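Local coordinates for zona pellucida sperm-binding protein 1,Zona pellucida sperm-binding protein 1 (PDB 6GF6) that probably cross-links filaments of the chicken egg coat through homodimers of its ZP-N1 domain, the part of the protein present here, at residues F17-L22 against V102-P107; Y24-R29 against L87-L92; V31-L36 against L63-G68; G79-R84 against C106-G111. The protein carries 2 engineered substitutions. All coordinates share one frame; numbering follows the deposited sequence.

From the N terminus, strand 18-24 opens contact 1, whose loop closes only on the last long strand, 96-107, where the face of one sheet meets that of the other. Nested inside it, contact 2 ties the loop that follows strand 18-24 to the end of strand 80-90, and inside contact 2 lies contact 3, which packs strand 30-36 against strand 63-68 across the core. Contact 4 begins after contact 3 has closed; its segments alternate with those of contact 2, so the two cross, and it ends on the same stretch as contact 1, sharing Cys106 and Pro107. Contacts 1 and 3 fasten the two sheets face to face, contact 2 a connecting loop, and contact 4 the hairpin 80-90/96-107.

Contact 1: F17-L22 against V102-P107; sequences FGMQLL and VQMTCP. Engineered in segment 102-107: Gln103 (natural residue Asn).
The sulfur of Met19, SD, is touched by two groups of the facing strand. Met104 CB lies 3.7 Å from Met19 SD, and the sulfur of Cys106, SG, approaches the same Met19 SD to 3.8 Å. Met19 reaches them from a crowded position, its CG lying between the backbone N and the carbonyl carbon (chi1 41°), with the chain extended beyond. Met104 comes the other way and passes Met19 obliquely. Its chain bends at the thioether (chi3 75°), which sets the terminal methyl CE against strand 18-22, 3.7 Å from the carbonyl carbon C of Gln20. Met19 CG is an equal 3.7 Å from Met104 CE, and Leu21 CB completes this side of the methyl at 3.9 Å from Met104 CE. One methyl thus touches three successive residues of the opposing strand, two through side chains and one through the backbone.

No hydrogen bond spans the two segments. The strand axes come within 8.8 Å of each other at their closest, at 147°, and the join is made by apolar contacts of the two methionines, Leu21 and the Cys106 sulfur. Gln20 turns from this layer, its NE2 bonded to Asp13, a zinc ligand in crystals of this protein although no metal is bound here. Cys106 SG is itself joined to Cys14 on the neighbouring strand 9-14, and that covalent bridge links the two sheets beside the methionines. Facing sheets filled by apolar side chains and crossed by a disulfide are characteristic of the Ig-like beta sandwich of ZP-N domains.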
loop_
_atom_site.group_PDB
_atom_site.type_symbol
_atom_site.label_atom_id
_atom_site.label_comp_id
_atom_site.label_asym_id
_atom_site.label_seq_id
_atom_site.Cartn_x
_atom_site.Cartn_y
_atom_site.Cartn_z
ATOM N N PHE B 17 7.789 5.534 7.267
ATOM C CA PHE B 17 8.352 4.768 6.164
ATOM C C PHE B 17 7.960 5.290 4.791
ATOM O O PHE B 17 8.604 4.926 3.803
ATOM C CB PHE B 17 7.920 3.301 6.298
ATOM C CG PHE B 17 8.353 2.687 7.601
ATOM C CD1 PHE B 17 9.610 2.125 7.740
ATOM C CD2 PHE B 17 7.510 2.722 8.704
ATOM C CE1 PHE B 17 10.009 1.577 8.951
ATOM C CE2 PHE B 17 7.905 2.177 9.913
ATOM C CZ PHE B 17 9.152 1.605 10.039
ATOM N N GLY B 18 6.936 6.120 4.703
ATOM C CA GLY B 18 6.520 6.688 3.445
ATOM C C GLY B 18 5.660 7.907 3.674
ATOM O O GLY B 18 5.612 8.458 4.774
ATOM N N MET B 19 4.971 8.322 2.614
ATOM C CA MET B 19 4.103 9.490 2.657
ATOM C C MET B 19 2.850 9.210 1.843
ATOM O O MET B 19 2.819 8.309 1.001
ATOM C CB MET B 19 4.820 10.738 2.128
ATOM C CG MET B 19 5.674 10.471 0.899
ATOM S SD MET B 19 6.646 11.896 0.380
ATOM C CE MET B 19 8.026 11.081 -0.417
ATOM N N GLN B 20 1.807 9.997 2.105
ATOM C CA GLN B 20 0.545 9.860 1.396
ATOM C C GLN B 20 -0.016 11.237 1.071
ATOM O O GLN B 20 0.098 12.166 1.873
ATOM C CB GLN B 20 -0.481 9.053 2.205
ATOM C CG GLN B 20 -0.894 9.694 3.517
ATOM C CD GLN B 20 -2.104 9.025 4.135
ATOM O OE1 GLN B 20 -2.565 7.987 3.659
ATOM N NE2 GLN B 20 -2.630 9.619 5.199
ATOM N N LEU B 21 -0.617 11.354 -0.110
ATOM C CA LEU B 21 -1.251 12.574 -0.595
ATOM C C LEU B 21 -2.746 12.325 -0.741
ATOM O O LEU B 21 -3.155 11.403 -1.454
ATOM C CB LEU B 21 -0.627 12.997 -1.926
ATOM C CG LEU B 21 -1.172 14.209 -2.671
ATOM C CD1 LEU B 21 -1.152 15.442 -1.814
ATOM C CD2 LEU B 21 -0.332 14.433 -3.904
ATOM N N LEU B 22 -3.559 13.131 -0.060
ATOM C CA LEU B 22 -5.007 12.962 -0.061
ATOM C C LEU B 22 -5.664 14.130 -0.786
ATOM O O LEU B 22 -5.346 15.292 -0.515
ATOM C CB LEU B 22 -5.547 12.841 1.362
ATOM C CG LEU B 22 -4.968 11.686 2.181
ATOM C CD1 LEU B 22 -3.665 12.088 2.860
ATOM C CD2 LEU B 22 -5.982 11.213 3.206
ATOM N N VAL B 102 2.530 19.445 -6.596
ATOM C CA VAL B 102 2.807 19.380 -5.167
ATOM C C VAL B 102 4.187 18.782 -4.970
ATOM O O VAL B 102 4.502 17.732 -5.542
ATOM C CB VAL B 102 1.762 18.531 -4.417
ATOM C CG1 VAL B 102 2.011 18.582 -2.913
ATOM C CG2 VAL B 102 0.361 18.994 -4.737
ATOM N N GLN B 103 4.984 19.420 -4.120
ATOM C CA GLN B 103 6.288 18.912 -3.723
ATOM C C GLN B 103 6.149 18.395 -2.298
ATOM O O GLN B 103 6.076 19.182 -1.350
ATOM C CB GLN B 103 7.354 20.002 -3.827
ATOM C CG GLN B 103 8.781 19.476 -3.772
ATOM C CD GLN B 103 9.830 20.577 -3.839
ATOM O OE1 GLN B 103 10.765 20.513 -4.640
ATOM N NE2 GLN B 103 9.685 21.586 -2.990
ATOM N N MET B 104 6.110 17.076 -2.149
ATOM C CA MET B 104 6.014 16.462 -0.835
ATOM C C MET B 104 7.411 16.397 -0.236
ATOM O O MET B 104 8.292 15.706 -0.762
ATOM C CB MET B 104 5.372 15.079 -0.936
ATOM C CG MET B 104 3.956 15.105 -1.509
ATOM S SD MET B 104 3.349 13.497 -2.076
ATOM C CE MET B 104 2.997 12.665 -0.540
ATOM N N THR B 105 7.611 17.124 0.859
ATOM C CA THR B 105 8.897 17.221 1.531
ATOM C C THR B 105 8.753 16.613 2.917
ATOM O O THR B 105 7.894 17.034 3.699
ATOM C CB THR B 105 9.358 18.679 1.613
ATOM O OG1 THR B 105 9.419 19.232 0.295
ATOM C CG2 THR B 105 10.726 18.778 2.251
ATOM N N CYS B 106 9.568 15.605 3.205
ATOM C CA CYS B 106 9.460 14.878 4.457
ATOM C C CYS B 106 10.844 14.720 5.066
ATOM O O CYS B 106 11.838 14.616 4.337
ATOM C CB CYS B 106 8.806 13.503 4.259
ATOM S SG CYS B 106 7.055 13.614 3.785
ATOM N N PRO B 107 10.949 14.754 6.391
ATOM C CA PRO B 107 12.271 14.727 7.015
ATOM C C PRO B 107 12.976 13.404 6.779
ATOM O O PRO B 107 12.352 12.350 6.649
ATOM C CB PRO B 107 11.964 14.944 8.500
ATOM C CG PRO B 107 10.580 14.447 8.671
ATOM C CD PRO B 107 9.867 14.752 7.391
#

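Contact 2: Y24-R29 against L87-L92; sequences YPTRGR and LEEMLL
Glu89 is the first residue of segment 87-92 to meet segment 24-29, and it does so through its carboxylate. Its OE1 accepts a hydrogen bond of 2.9 Å from Arg29 NH1, part of a salt bridge, and the N-H points almost straight at the oxygen (169°). The approach is uneven: OE1 lies at the edge of the guanidinium, close to its plane, yet the donor stands well above the carboxylate plane, the two flat groups being turned 68° apart. Glu89 OE2 has a weak hydrogen bond to Tyr100 OH, so both carboxylate oxygens have partners.

Next along the strand, Met90 contributes its backbone, with Met90 O receiving a CA-H...O contact from Arg29 CA at 3.3 Å. Leu91 follows. It starts out directed away from the loop, but its CD2 returns to lie 3.3 Å from Arg29 NE, and the two side chains run side by side in the same direction. The arginine is extended from CG to NE, a shape that carries it past Leu91. An alanine at Arg29 would probably leave Glu89 OE1 without its positive mate and open a gap beside Leu91 CD2.

What presents Arg29 is a type II beta turn from Thr26 to Arg29, closed by the bond from Arg29 N to Thr26 O at 2.9 Å, with Gly28 at its third position taking a positive phi of 73°. The turn belongs to the loop passing from strand 18-24 of one sheet to strand 30-36 of the other, a crossing between sheets of the Ig-like sandwich.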
loop_
_atom_site.group_PDB
_atom_site.type_symbol
_atom_site.label_atom_id
_atom_site.label_comp_id
_atom_site.label_asym_id
_atom_site.label_seq_id
_atom_site.Cartn_x
_atom_site.Cartn_y
_atom_site.Cartn_z
ATOM N N TYR B 24 -9.548 15.632 -2.428
ATOM C CA TYR B 24 -10.995 15.559 -2.230
ATOM C C TYR B 24 -11.702 16.288 -3.368
ATOM O O TYR B 24 -12.121 17.444 -3.224
ATOM C CB TYR B 24 -11.378 16.130 -0.863
ATOM C CG TYR B 24 -10.665 15.445 0.285
ATOM C CD1 TYR B 24 -9.406 15.872 0.705
ATOM C CD2 TYR B 24 -11.235 14.360 0.933
ATOM C CE1 TYR B 24 -8.748 15.245 1.750
ATOM C CE2 TYR B 24 -10.584 13.724 1.977
ATOM C CZ TYR B 24 -9.343 14.171 2.381
ATOM O OH TYR B 24 -8.696 13.539 3.419
ATOM N N PRO B 25 -11.864 15.632 -4.513
ATOM C CA PRO B 25 -12.561 16.270 -5.638
ATOM C C PRO B 25 -14.061 16.385 -5.388
ATOM O O PRO B 25 -14.671 15.594 -4.666
ATOM C CB PRO B 25 -12.253 15.340 -6.815
ATOM C CG PRO B 25 -12.020 14.018 -6.194
ATOM C CD PRO B 25 -11.394 14.280 -4.852
ATOM N N THR B 26 -14.667 17.366 -6.055
ATOM C CA THR B 26 -16.063 17.701 -5.827
ATOM C C THR B 26 -16.976 16.830 -6.692
ATOM O O THR B 26 -16.522 15.982 -7.465
ATOM C CB THR B 26 -16.299 19.185 -6.108
ATOM O OG1 THR B 26 -16.042 19.462 -7.491
ATOM C CG2 THR B 26 -15.383 20.045 -5.248
ATOM N N ARG B 27 -18.284 17.041 -6.544
ATOM C CA ARG B 27 -19.305 16.262 -7.239
ATOM C C ARG B 27 -18.917 15.926 -8.672
ATOM O O ARG B 27 -18.682 16.817 -9.495
ATOM C CB ARG B 27 -20.644 17.006 -7.241
ATOM C CG ARG B 27 -21.214 17.333 -5.868
ATOM C CD ARG B 27 -22.395 18.288 -5.992
ATOM N NE ARG B 27 -22.054 19.555 -6.633
ATOM C CZ ARG B 27 -22.917 20.549 -6.824
ATOM N NH1 ARG B 27 -24.177 20.426 -6.423
ATOM N NH2 ARG B 27 -22.527 21.666 -7.420
ATOM N N GLY B 28 -18.851 14.626 -8.958
ATOM C CA GLY B 28 -18.625 14.091 -10.284
ATOM C C GLY B 28 -17.226 14.232 -10.840
ATOM O O GLY B 28 -16.929 13.613 -11.868
ATOM N N ARG B 29 -16.356 15.019 -10.222
ATOM C CA ARG B 29 -14.984 15.114 -10.692
ATOM C C ARG B 29 -14.138 13.982 -10.111
ATOM O O ARG B 29 -14.529 13.303 -9.159
ATOM C CB ARG B 29 -14.383 16.471 -10.343
ATOM C CG ARG B 29 -15.166 17.622 -10.928
ATOM C CD ARG B 29 -14.474 18.949 -10.707
ATOM N NE ARG B 29 -15.108 20.010 -11.480
ATOM C CZ ARG B 29 -14.618 21.236 -11.614
ATOM N NH1 ARG B 29 -13.474 21.563 -11.031
ATOM N NH2 ARG B 29 -15.268 22.135 -12.339
ATOM N N LEU B 87 -1.379 16.638 -9.845
ATOM C CA LEU B 87 -2.784 16.274 -9.710
ATOM C C LEU B 87 -3.551 16.904 -10.855
ATOM O O LEU B 87 -3.488 18.124 -11.048
ATOM C CB LEU B 87 -3.364 16.745 -8.379
ATOM C CG LEU B 87 -2.758 16.162 -7.111
ATOM C CD1 LEU B 87 -1.486 16.892 -6.781
ATOM C CD2 LEU B 87 -3.746 16.274 -5.964
ATOM N N GLU B 88 -4.263 16.082 -11.609
ATOM C CA GLU B 88 -5.090 16.555 -12.709
ATOM C C GLU B 88 -6.541 16.361 -12.305
ATOM O O GLU B 88 -7.035 15.229 -12.261
ATOM C CB GLU B 88 -4.769 15.815 -14.001
ATOM C CG GLU B 88 -3.401 16.151 -14.552
ATOM C CD GLU B 88 -3.196 15.650 -15.962
ATOM O OE1 GLU B 88 -3.879 14.684 -16.369
ATOM O OE2 GLU B 88 -2.336 16.226 -16.659
ATOM N N GLU B 89 -7.210 17.455 -11.974
ATOM C CA GLU B 89 -8.636 17.396 -11.698
ATOM C C GLU B 89 -9.383 17.238 -13.009
ATOM O O GLU B 89 -9.157 17.995 -13.955
ATOM C CB GLU B 89 -9.093 18.654 -10.961
ATOM C CG GLU B 89 -10.541 18.597 -10.500
ATOM C CD GLU B 89 -10.972 19.840 -9.743
ATOM O OE1 GLU B 89 -12.094 19.838 -9.195
ATOM O OE2 GLU B 89 -10.201 20.821 -9.706
ATOM N N MET B 90 -10.247 16.233 -13.087
ATOM C CA MET B 90 -10.854 15.878 -14.357
ATOM C C MET B 90 -12.364 15.774 -14.233
ATOM O O MET B 90 -12.891 15.255 -13.244
ATOM C CB MET B 90 -10.274 14.572 -14.895
ATOM C CG MET B 90 -8.853 14.742 -15.404
ATOM S SD MET B 90 -8.166 13.237 -16.075
ATOM C CE MET B 90 -9.333 12.854 -17.381
ATOM N N LEU B 91 -13.040 16.280 -15.260
ATOM C CA LEU B 91 -14.475 16.161 -15.446
ATOM C C LEU B 91 -14.833 14.786 -15.996
ATOM O O LEU B 91 -13.997 14.079 -16.564
ATOM C CB LEU B 91 -14.963 17.239 -16.410
ATOM C CG LEU B 91 -14.517 18.665 -16.076
ATOM C CD1 LEU B 91 -15.077 19.645 -17.095
ATOM C CD2 LEU B 91 -14.927 19.066 -14.659
ATOM N N LEU B 92 -16.106 14.411 -15.833
ATOM C CA LEU B 92 -16.553 13.117 -16.338
ATOM C C LEU B 92 -16.416 13.009 -17.847
ATOM O O LEU B 92 -16.427 11.895 -18.379
ATOM C CB LEU B 92 -18.012 12.861 -15.954
ATOM C CG LEU B 92 -18.359 12.829 -14.467
ATOM C CD1 LEU B 92 -19.857 12.672 -14.288
ATOM C CD2 LEU B 92 -17.618 11.688 -13.773
#

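Contact 3: V31-L36 against L63-G68; sequences VHFKVL and LIFSAG
Phe33 and Phe65 pass each other where the two sheets face, their side chains pointing opposite ways. Phe33 has CG anti to the carbonyl carbon (chi1 -62°), and one face of its ring meets the CB of Phe65, which stands 4.2 Å from the ring centroid in a CH-pi contact. On the opposite face Val31 CG1 of the same strand lies toward the rim. At the ring's edge, near its plane, Leu63 CB lies 3.9 Å from Phe33 CE1.

Phe65 differs, with CG anti to the backbone N (chi1 171°). Further out along this side chain, CZ meets Val35 CG2 at 3.9 Å, the two side chains crossing at about a right angle. At the far end of the contact, Leu63 CD1 rests 3.7 Å from Val31 CB.

A serine in place of Phe33 would probably open a gap between the sheets, leaving Phe65 CB and Leu63 CB without the ring they pack against. The two strands run nearly parallel, 9° apart, but belong to different sheets; Leu21 and Ala23 of strand 18-24 and Leu55 of strand 53-57 also touch Phe33. This interleaving of aromatic and branched side chains forms part of the hydrophobic core of the Ig-like ZP-N sandwich.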
loop_
_atom_site.group_PDB
_atom_site.type_symbol
_atom_site.label_atom_id
_atom_site.label_comp_id
_atom_site.label_asym_id
_atom_site.label_seq_id
_atom_site.Cartn_x
_atom_site.Cartn_y
_atom_site.Cartn_z
ATOM N N VAL B 31 -9.605 12.808 -9.798
ATOM C CA VAL B 31 -8.235 13.303 -9.786
ATOM C C VAL B 31 -7.354 12.201 -10.352
ATOM O O VAL B 31 -7.532 11.026 -10.017
ATOM C CB VAL B 31 -7.777 13.710 -8.370
ATOM C CG1 VAL B 31 -6.321 14.153 -8.360
ATOM C CG2 VAL B 31 -8.655 14.817 -7.826
ATOM N N HIS B 32 -6.472 12.566 -11.273
ATOM C CA HIS B 32 -5.447 11.667 -11.772
ATOM C C HIS B 32 -4.091 12.123 -11.254
ATOM O O HIS B 32 -3.793 13.324 -11.243
ATOM C CB HIS B 32 -5.454 11.622 -13.302
ATOM C CG HIS B 32 -6.601 10.848 -13.868
ATOM N ND1 HIS B 32 -6.754 10.619 -15.217
ATOM C CD2 HIS B 32 -7.647 10.237 -13.262
ATOM C CE1 HIS B 32 -7.848 9.906 -15.418
ATOM N NE2 HIS B 32 -8.407 9.661 -14.247
ATOM N N PHE B 33 -3.289 11.161 -10.807
ATOM C CA PHE B 33 -1.985 11.421 -10.215
ATOM C C PHE B 33 -0.883 10.999 -11.177
ATOM O O PHE B 33 -0.983 9.957 -11.832
ATOM C CB PHE B 33 -1.820 10.668 -8.889
ATOM C CG PHE B 33 -2.801 11.076 -7.824
ATOM C CD1 PHE B 33 -4.066 10.511 -7.771
ATOM C CD2 PHE B 33 -2.452 12.012 -6.863
ATOM C CE1 PHE B 33 -4.967 10.879 -6.787
ATOM C CE2 PHE B 33 -3.349 12.383 -5.876
ATOM C CZ PHE B 33 -4.607 11.817 -5.839
ATOM N N LYS B 34 0.167 11.815 -11.258
ATOM C CA LYS B 34 1.358 11.481 -12.025
ATOM C C LYS B 34 2.592 11.881 -11.230
ATOM O O LYS B 34 2.627 12.956 -10.623
ATOM C CB LYS B 34 1.382 12.176 -13.393
ATOM C CG LYS B 34 0.358 11.662 -14.395
ATOM C CD LYS B 34 -0.927 12.474 -14.343
ATOM C CE LYS B 34 -1.813 12.183 -15.546
ATOM N NZ LYS B 34 -2.261 10.764 -15.582
ATOM N N VAL B 35 3.597 11.014 -11.238
ATOM C CA VAL B 35 4.870 11.287 -10.581
ATOM C C VAL B 35 5.763 12.060 -11.538
ATOM O O VAL B 35 5.849 11.737 -12.727
ATOM C CB VAL B 35 5.539 9.977 -10.127
ATOM C CG1 VAL B 35 6.911 10.255 -9.529
ATOM C CG2 VAL B 35 4.656 9.251 -9.124
ATOM N N LEU B 36 6.425 13.092 -11.021
ATOM C CA LEU B 36 7.300 13.949 -11.811
ATOM C C LEU B 36 8.758 13.721 -11.435
ATOM O O LEU B 36 9.085 13.535 -10.258
ATOM C CB LEU B 36 6.955 15.428 -11.615
ATOM C CG LEU B 36 5.500 15.832 -11.838
ATOM C CD1 LEU B 36 5.329 17.308 -11.516
ATOM C CD2 LEU B 36 5.068 15.542 -13.268
ATOM N N LEU B 63 -9.372 10.392 -2.692
ATOM C CA LEU B 63 -8.337 9.649 -3.400
ATOM C C LEU B 63 -7.004 9.779 -2.677
ATOM O O LEU B 63 -6.659 10.850 -2.168
ATOM C CB LEU B 63 -8.220 10.134 -4.844
ATOM C CG LEU B 63 -9.552 10.048 -5.609
ATOM C CD1 LEU B 63 -9.482 10.736 -6.960
ATOM C CD2 LEU B 63 -9.975 8.600 -5.778
ATOM N N ILE B 64 -6.282 8.664 -2.596
ATOM C CA ILE B 64 -5.085 8.543 -1.775
ATOM C C ILE B 64 -3.946 8.084 -2.671
ATOM O O ILE B 64 -4.036 7.022 -3.299
ATOM C CB ILE B 64 -5.296 7.554 -0.619
ATOM C CG1 ILE B 64 -6.502 7.970 0.236
ATOM C CG2 ILE B 64 -4.045 7.471 0.238
ATOM C CD1 ILE B 64 -6.958 6.904 1.220
ATOM N N PHE B 65 -2.865 8.856 -2.699
ATOM C CA PHE B 65 -1.618 8.456 -3.338
ATOM C C PHE B 65 -0.611 8.138 -2.239
ATOM O O PHE B 65 -0.346 8.988 -1.382
ATOM C CB PHE B 65 -1.070 9.561 -4.236
ATOM C CG PHE B 65 0.315 9.278 -4.751
ATOM C CD1 PHE B 65 0.545 8.210 -5.608
ATOM C CD2 PHE B 65 1.399 10.025 -4.315
ATOM C CE1 PHE B 65 1.820 7.941 -6.076
ATOM C CE2 PHE B 65 2.681 9.752 -4.773
ATOM C CZ PHE B 65 2.892 8.707 -5.645
ATOM N N SER B 66 -0.099 6.907 -2.236
ATOM C CA SER B 66 0.866 6.429 -1.250
ATOM C C SER B 66 2.225 6.201 -1.904
ATOM O O SER B 66 2.297 5.678 -3.022
ATOM C CB SER B 66 0.383 5.124 -0.617
ATOM O OG SER B 66 -0.924 5.276 -0.082
ATOM N N ALA B 67 3.300 6.610 -1.219
ATOM C CA ALA B 67 4.657 6.468 -1.741
ATOM C C ALA B 67 5.636 6.109 -0.628
ATOM O O ALA B 67 5.736 6.833 0.366
ATOM C CB ALA B 67 5.102 7.761 -2.428
ATOM N N GLY B 68 6.371 5.010 -0.806
ATOM C CA GLY B 68 7.475 4.702 0.090
ATOM C C GLY B 68 8.651 5.639 -0.126
ATOM O O GLY B 68 8.876 6.149 -1.226
#

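Contact 4: G79-R84 against C106-G111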
loop_
_atom_site.group_PDB
_atom_site.type_symbol
_atom_site.label_atom_id
_atom_site.label_comp_id
_atom_site.label_asym_id
_atom_site.label_seq_id
_atom_site.Cartn_x
_atom_site.Cartn_y
_atom_site.Cartn_z
ATOM N N GLY B 79 18.839 17.046 3.040
ATOM C CA GLY B 79 18.579 16.062 4.080
ATOM C C GLY B 79 17.113 15.736 4.256
ATOM O O GLY B 79 16.658 15.526 5.388
ATOM N N ARG B 80 16.352 15.714 3.164
ATOM C CA ARG B 80 14.928 15.423 3.226
ATOM C C ARG B 80 14.513 14.675 1.966
ATOM O O ARG B 80 15.130 14.825 0.909
ATOM C CB ARG B 80 14.099 16.705 3.395
ATOM C CG ARG B 80 14.347 17.427 4.714
ATOM C CD ARG B 80 13.431 18.626 4.882
ATOM N NE ARG B 80 13.669 19.651 3.868
ATOM C CZ ARG B 80 12.953 20.766 3.748
ATOM N NH1 ARG B 80 13.240 21.644 2.794
ATOM N NH2 ARG B 80 11.945 21.007 4.579
ATOM N N TYR B 81 13.491 13.831 2.102
ATOM C CA TYR B 81 12.897 13.160 0.951
ATOM C C TYR B 81 11.977 14.119 0.214
ATOM O O TYR B 81 11.185 14.833 0.837
ATOM C CB TYR B 81 12.092 11.936 1.379
ATOM C CG TYR B 81 12.882 10.856 2.068
ATOM C CD1 TYR B 81 13.786 10.078 1.363
ATOM C CD2 TYR B 81 12.714 10.602 3.424
ATOM C CE1 TYR B 81 14.506 9.082 1.990
ATOM C CE2 TYR B 81 13.429 9.610 4.052
ATOM C CZ TYR B 81 14.321 8.855 3.329
ATOM O OH TYR B 81 15.037 7.866 3.948
ATOM N N VAL B 82 12.084 14.140 -1.112
ATOM C CA VAL B 82 11.277 15.021 -1.946
ATOM C C VAL B 82 10.672 14.208 -3.086
ATOM O O VAL B 82 11.393 13.523 -3.822
ATOM C CB VAL B 82 12.101 16.199 -2.493
ATOM C CG1 VAL B 82 11.222 17.115 -3.343
ATOM C CG2 VAL B 82 12.724 16.973 -1.338
ATOM N N LEU B 83 9.356 14.310 -3.245
ATOM C CA LEU B 83 8.640 13.673 -4.342
ATOM C C LEU B 83 7.657 14.683 -4.902
ATOM O O LEU B 83 6.823 15.217 -4.162
ATOM C CB LEU B 83 7.902 12.417 -3.877
ATOM C CG LEU B 83 7.148 11.652 -4.969
ATOM C CD1 LEU B 83 8.103 11.072 -5.992
ATOM C CD2 LEU B 83 6.311 10.554 -4.367
ATOM N N ARG B 84 7.758 14.936 -6.200
ATOM C CA ARG B 84 6.892 15.877 -6.891
ATOM C C ARG B 84 5.810 15.111 -7.638
ATOM O O ARG B 84 6.106 14.152 -8.359
ATOM C CB ARG B 84 7.699 16.752 -7.850
ATOM C CG ARG B 84 8.597 17.750 -7.129
ATOM C CD ARG B 84 9.443 18.600 -8.069
ATOM N NE ARG B 84 8.660 19.232 -9.135
ATOM C CZ ARG B 84 8.801 18.989 -10.437
ATOM N NH1 ARG B 84 9.705 18.120 -10.882
ATOM N NH2 ARG B 84 8.033 19.627 -11.307
ATOM N N CYS B 106 9.568 15.605 3.205
ATOM C CA CYS B 106 9.460 14.878 4.457
ATOM C C CYS B 106 10.844 14.720 5.066
ATOM O O CYS B 106 11.838 14.616 4.337
ATOM C CB CYS B 106 8.806 13.503 4.259
ATOM S SG CYS B 106 7.055 13.614 3.785
ATOM N N PRO B 107 10.949 14.754 6.391
ATOM C CA PRO B 107 12.271 14.727 7.015
ATOM C C PRO B 107 12.976 13.404 6.779
ATOM O O PRO B 107 12.352 12.350 6.649
ATOM C CB PRO B 107 11.964 14.944 8.500
ATOM C CG PRO B 107 10.580 14.447 8.671
ATOM C CD PRO B 107 9.867 14.752 7.391
ATOM N N ARG B 108 14.299 13.479 6.731
ATOM C CA ARG B 108 15.160 12.321 6.583
ATOM C C ARG B 108 16.201 12.329 7.698
ATOM O O ARG B 108 16.644 13.398 8.122
ATOM C CB ARG B 108 15.851 12.346 5.210
ATOM C CG ARG B 108 16.734 11.161 4.886
ATOM C CD ARG B 108 17.319 11.315 3.489
ATOM N NE ARG B 108 18.089 10.146 3.071
ATOM C CZ ARG B 108 19.404 10.011 3.219
ATOM N NH1 ARG B 108 20.131 10.977 3.776
ATOM N NH2 ARG B 108 19.999 8.902 2.806
ATOM N N PRO B 109 16.625 11.161 8.168
ATOM C CA PRO B 109 17.560 11.143 9.299
ATOM C C PRO B 109 19.011 11.297 8.875
ATOM O O PRO B 109 19.484 10.615 7.960
ATOM C CB PRO B 109 17.302 9.772 9.933
ATOM C CG PRO B 109 16.881 8.922 8.815
ATOM C CD PRO B 109 16.130 9.809 7.854
ATOM N N ALA B 110 19.722 12.214 9.521
ATOM C CA ALA B 110 21.164 12.291 9.352
ATOM C C ALA B 110 21.820 11.146 10.114
ATOM O O ALA B 110 21.502 10.902 11.280
ATOM C CB ALA B 110 21.684 13.637 9.848
ATOM N N GLY B 111 22.726 10.432 9.454
ATOM C CA GLY B 111 23.367 9.294 10.084
ATOM C C GLY B 111 24.146 9.666 11.332
ATOM O O GLY B 111 24.131 10.823 11.766
#
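Backbone bonds join Tyr81 to Cys106. Tyr81 N donates to Cys106 O at 2.9 Å, and Cys106 N returns a straighter bond (162°) to Tyr81 O at 3.0 Å. Beyond this pair the ladder loosens: Arg108 N reaches Gly79 O only through a weak bond of 3.4 Å. Gly79, with its positive phi, leads into the strand.

The bonding pattern is that of an antiparallel beta hairpin built from strands 80-90 and 96-107, here at the end where the second strand gives way to a loop. Tyr81 and Cys106 form a hydrogen-bonded pair with both side chains on one face of the sheet, while Arg80 and Pro107 form the following non-hydrogen-bonded pair.

Side-chain contact centres on the Tyr81 ring. Arg108, with CG anti to the backbone N (chi1 -177°) and the chain extended as far as NE, runs across the tyrosine, nearly perpendicular to it. Its CG sits over the ring face, 4.0 Å from the centroid, in a CH-pi contact. The guanidinium does not lie flat on the ring: the two planes are 79° apart, and Tyr81 CE1 meets its edge, 3.9 Å from Arg108 NE. Tyr69 also stacks with the Tyr81 ring. Away from the ring, the aliphatic CB of Arg80 makes a plain van der Waals approach to Cys106 O, at 3.2 Å.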